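Local coordinates for protein type 3 secretion system chaperone YscE (Yersinia pestis, PDB 2P58) that works with YscG as a heterodimeric chaperone that keeps the needle protein YscF of the type III secretion system from polymerising prematurely in the cytoplasm, at residues V13-T17 against I57-G62. Numbering follows the deposited sequence.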
ATOM      1  N   VAL A  13     -15.429  -8.422  -8.153  1.00 35.29           N
ATOM      2  CA  VAL A  13     -15.883  -7.935  -6.851  1.00 34.27           C
ATOM      3  C   VAL A  13     -16.624  -9.056  -6.127  1.00 33.06           C
ATOM      4  O   VAL A  13     -16.369  -9.361  -4.959  1.00 29.11           O
ATOM      5  CB  VAL A  13     -16.852  -6.726  -6.991  1.00 34.87           C
ATOM      6  CG1 VAL A  13     -17.438  -6.354  -5.619  1.00 34.72           C
ATOM      7  CG2 VAL A  13     -16.108  -5.527  -7.585  1.00 36.08           C
ATOM      8  N   ARG A  14     -17.562  -9.661  -6.840  1.00 31.98           N
ATOM      9  CA  ARG A  14     -18.339 -10.738  -6.272  1.00 31.73           C
ATOM     10  C   ARG A  14     -17.393 -11.837  -5.820  1.00 29.29           C
ATOM     11  O   ARG A  14     -17.523 -12.352  -4.716  1.00 29.47           O
ATOM     12  CB  ARG A  14     -19.321 -11.283  -7.315  1.00 35.31           C
ATOM     13  CG  ARG A  14     -20.158 -12.444  -6.800  1.00 40.95           C
ATOM     14  CD  ARG A  14     -21.322 -12.753  -7.745  1.00 46.51           C
ATOM     15  NE  ARG A  14     -22.104 -13.909  -7.304  1.00 50.74           N
ATOM     16  CZ  ARG A  14     -21.808 -15.173  -7.595  1.00 52.76           C
ATOM     17  NH1 ARG A  14     -20.743 -15.463  -8.339  1.00 53.59           N
ATOM     18  NH2 ARG A  14     -22.576 -16.149  -7.133  1.00 53.44           N
ATOM     19  N   SER A  15     -16.425 -12.178  -6.662  1.00 27.77           N
ATOM     20  CA  SER A  15     -15.485 -13.234  -6.335  1.00 27.62           C
ATOM     21  C   SER A  15     -14.606 -12.891  -5.120  1.00 26.76           C
ATOM     22  O   SER A  15     -14.463 -13.705  -4.195  1.00 23.47           O
ATOM     23  CB  SER A  15     -14.587 -13.534  -7.535  1.00 30.37           C
ATOM     24  OG  SER A  15     -13.679 -14.580  -7.217  1.00 33.74           O
ATOM     25  N   ILE A  16     -13.998 -11.710  -5.106  1.00 24.53           N
ATOM     26  CA  ILE A  16     -13.158 -11.418  -3.939  1.00 25.95           C
ATOM     27  C   ILE A  16     -13.967 -11.244  -2.669  1.00 24.58           C
ATOM     28  O   ILE A  16     -13.461 -11.532  -1.597  1.00 23.70           O
ATOM     29  CB  ILE A  16     -12.227 -10.195  -4.130  1.00 28.09           C
ATOM     30  CG1 ILE A  16     -13.030  -8.911  -4.223  1.00 30.35           C
ATOM     31  CG2 ILE A  16     -11.344 -10.412  -5.347  1.00 26.50           C
ATOM     32  CD1 ILE A  16     -12.115  -7.675  -4.367  1.00 33.63           C
ATOM     33  N   THR A  17     -15.216 -10.801  -2.771  1.00 22.57           N
ATOM     34  CA  THR A  17     -16.025 -10.654  -1.569  1.00 25.21           C
ATOM     35  C   THR A  17     -16.332 -12.063  -1.021  1.00 25.16           C
ATOM     36  O   THR A  17     -16.322 -12.304   0.189  1.00 24.90           O
ATOM     37  CB  THR A  17     -17.327  -9.910  -1.885  1.00 26.70           C
ATOM     38  OG1 THR A  17     -17.006  -8.581  -2.319  1.00 29.52           O
ATOM     39  CG2 THR A  17     -18.211  -9.837  -0.671  1.00 29.25           C
ATOM     40  N   ILE A  57     -14.300  -2.962   0.813  1.00 14.20           N
ATOM     41  CA  ILE A  57     -14.890  -3.359  -0.476  1.00 15.82           C
ATOM     42  C   ILE A  57     -16.354  -2.928  -0.524  1.00 15.40           C
ATOM     43  O   ILE A  57     -16.822  -2.445  -1.554  1.00 18.19           O
ATOM     44  CB  ILE A  57     -14.774  -4.879  -0.705  1.00 17.17           C
ATOM     45  CG1 ILE A  57     -13.304  -5.257  -0.958  1.00 17.90           C
ATOM     46  CG2 ILE A  57     -15.655  -5.302  -1.906  1.00 21.19           C
ATOM     47  CD1 ILE A  57     -12.683  -4.584  -2.202  1.00 24.45           C
ATOM     48  N   HIS A  58     -17.088  -3.089   0.576  1.00 16.04           N
ATOM     49  CA  HIS A  58     -18.498  -2.654   0.574  1.00 18.09           C
ATOM     50  C   HIS A  58     -18.610  -1.151   0.332  1.00 18.31           C
ATOM     51  O   HIS A  58     -19.396  -0.675  -0.492  1.00 17.55           O
ATOM     52  CB  HIS A  58     -19.168  -2.957   1.922  1.00 20.15           C
ATOM     53  CG  HIS A  58     -19.484  -4.404   2.124  1.00 25.45           C
ATOM     54  ND1 HIS A  58     -20.124  -4.875   3.255  1.00 28.18           N
ATOM     55  CD2 HIS A  58     -19.281  -5.481   1.326  1.00 25.09           C
ATOM     56  CE1 HIS A  58     -20.306  -6.182   3.138  1.00 27.67           C
ATOM     57  NE2 HIS A  58     -19.802  -6.572   1.980  1.00 26.90           N
ATOM     58  N   TYR A  59     -17.835  -0.394   1.083  1.00 16.67           N
ATOM     59  CA  TYR A  59     -17.874   1.059   0.967  1.00 17.01           C
ATOM     60  C   TYR A  59     -17.426   1.600  -0.371  1.00 18.64           C
ATOM     61  O   TYR A  59     -17.969   2.608  -0.857  1.00 18.13           O
ATOM     62  CB  TYR A  59     -16.986   1.729   2.028  1.00 16.25           C
ATOM     63  CG  TYR A  59     -17.210   1.353   3.480  1.00 17.69           C
ATOM     64  CD1 TYR A  59     -18.462   0.956   3.954  1.00 17.66           C
ATOM     65  CD2 TYR A  59     -16.137   1.359   4.375  1.00 17.81           C
ATOM     66  CE1 TYR A  59     -18.634   0.567   5.281  1.00 20.46           C
ATOM     67  CE2 TYR A  59     -16.290   0.975   5.690  1.00 19.95           C
ATOM     68  CZ  TYR A  59     -17.540   0.578   6.144  1.00 20.94           C
ATOM     69  OH  TYR A  59     -17.652   0.202   7.465  1.00 21.05           O
ATOM     70  N   VAL A  60     -16.445   0.949  -0.978  1.00 18.42           N
ATOM     71  CA  VAL A  60     -15.925   1.487  -2.211  1.00 20.89           C
ATOM     72  C   VAL A  60     -16.495   0.922  -3.467  1.00 22.99           C
ATOM     73  O   VAL A  60     -16.778   1.667  -4.400  1.00 25.97           O
ATOM     74  CB  VAL A  60     -14.376   1.357  -2.264  1.00 20.65           C
ATOM     75  CG1 VAL A  60     -13.845   1.890  -3.577  1.00 23.62           C
ATOM     76  CG2 VAL A  60     -13.757   2.116  -1.100  1.00 18.21           C
ATOM     77  N   ALA A  61     -16.681  -0.384  -3.511  1.00 25.77           N
ATOM     78  CA  ALA A  61     -17.186  -1.000  -4.719  1.00 29.14           C
ATOM     79  C   ALA A  61     -18.635  -1.367  -4.533  1.00 31.52           C
ATOM     80  O   ALA A  61     -19.358  -1.581  -5.501  1.00 33.79           O
ATOM     81  CB  ALA A  61     -16.368  -2.234  -5.051  1.00 28.98           C
ATOM     82  N   GLY A  62     -19.055  -1.396  -3.277  1.00 33.80           N
ATOM     83  CA  GLY A  62     -20.406  -1.780  -2.953  1.00 35.78           C
ATOM     84  C   GLY A  62     -20.494  -3.261  -3.243  1.00 38.86           C
ATOM     85  O   GLY A  62     -19.728  -4.063  -2.634  1.00 38.63           O
TER
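The nearest CA pairs, V13 with A61 at 7.4 Å and T17 with I57 at 7.5 Å, run in opposite chain directions, one helical turn apart on each side, so helix 10-30 and the C-terminal end of helix 37-60 lie antiparallel and close together. I57 is the main bump, with 55 Å² covered by the other segment. Its CG2 enters the hollow between V13 and T17, 4.3 Å from V13 CG1 and 3.6 Å from T17 OG1, while its CD1 meets I16 CD1 at 3.8 Å on the buried side. V13 is the answering bump: it fits between I57 and A61, with V13 CG2 4.2 Å from A61 CB and V13 CG1 4.4 Å from G62 O. No hydrogen bond crosses the interface; 208 Å² is buried in all, and the closest contacts of V13 with I57 and A61, and of I16 with I57, join apolar side chains. The T17 hydroxyl is satisfied within its own helix: OG1 donates to V13 O (2.8 Å), the same carbonyl that accepts T17 N (2.9 Å). On the solvent-exposed side, the CA-to-CB bond of H58 points away, yet its ring swings back, with T17 CG2 near the ring plane at its edge, 4.5 Å from H58 NE2. Beyond the pair, I16 packs on L50 of the YscF chain, and I16 and I57 each meet an apolar side chain of the YscG chain, so both partner chains cover the buried flank at I16. The arrangement is that of a two-helix antiparallel hairpin, here packed at its open end, away from the connecting loop, within the YscE–YscF–YscG complex.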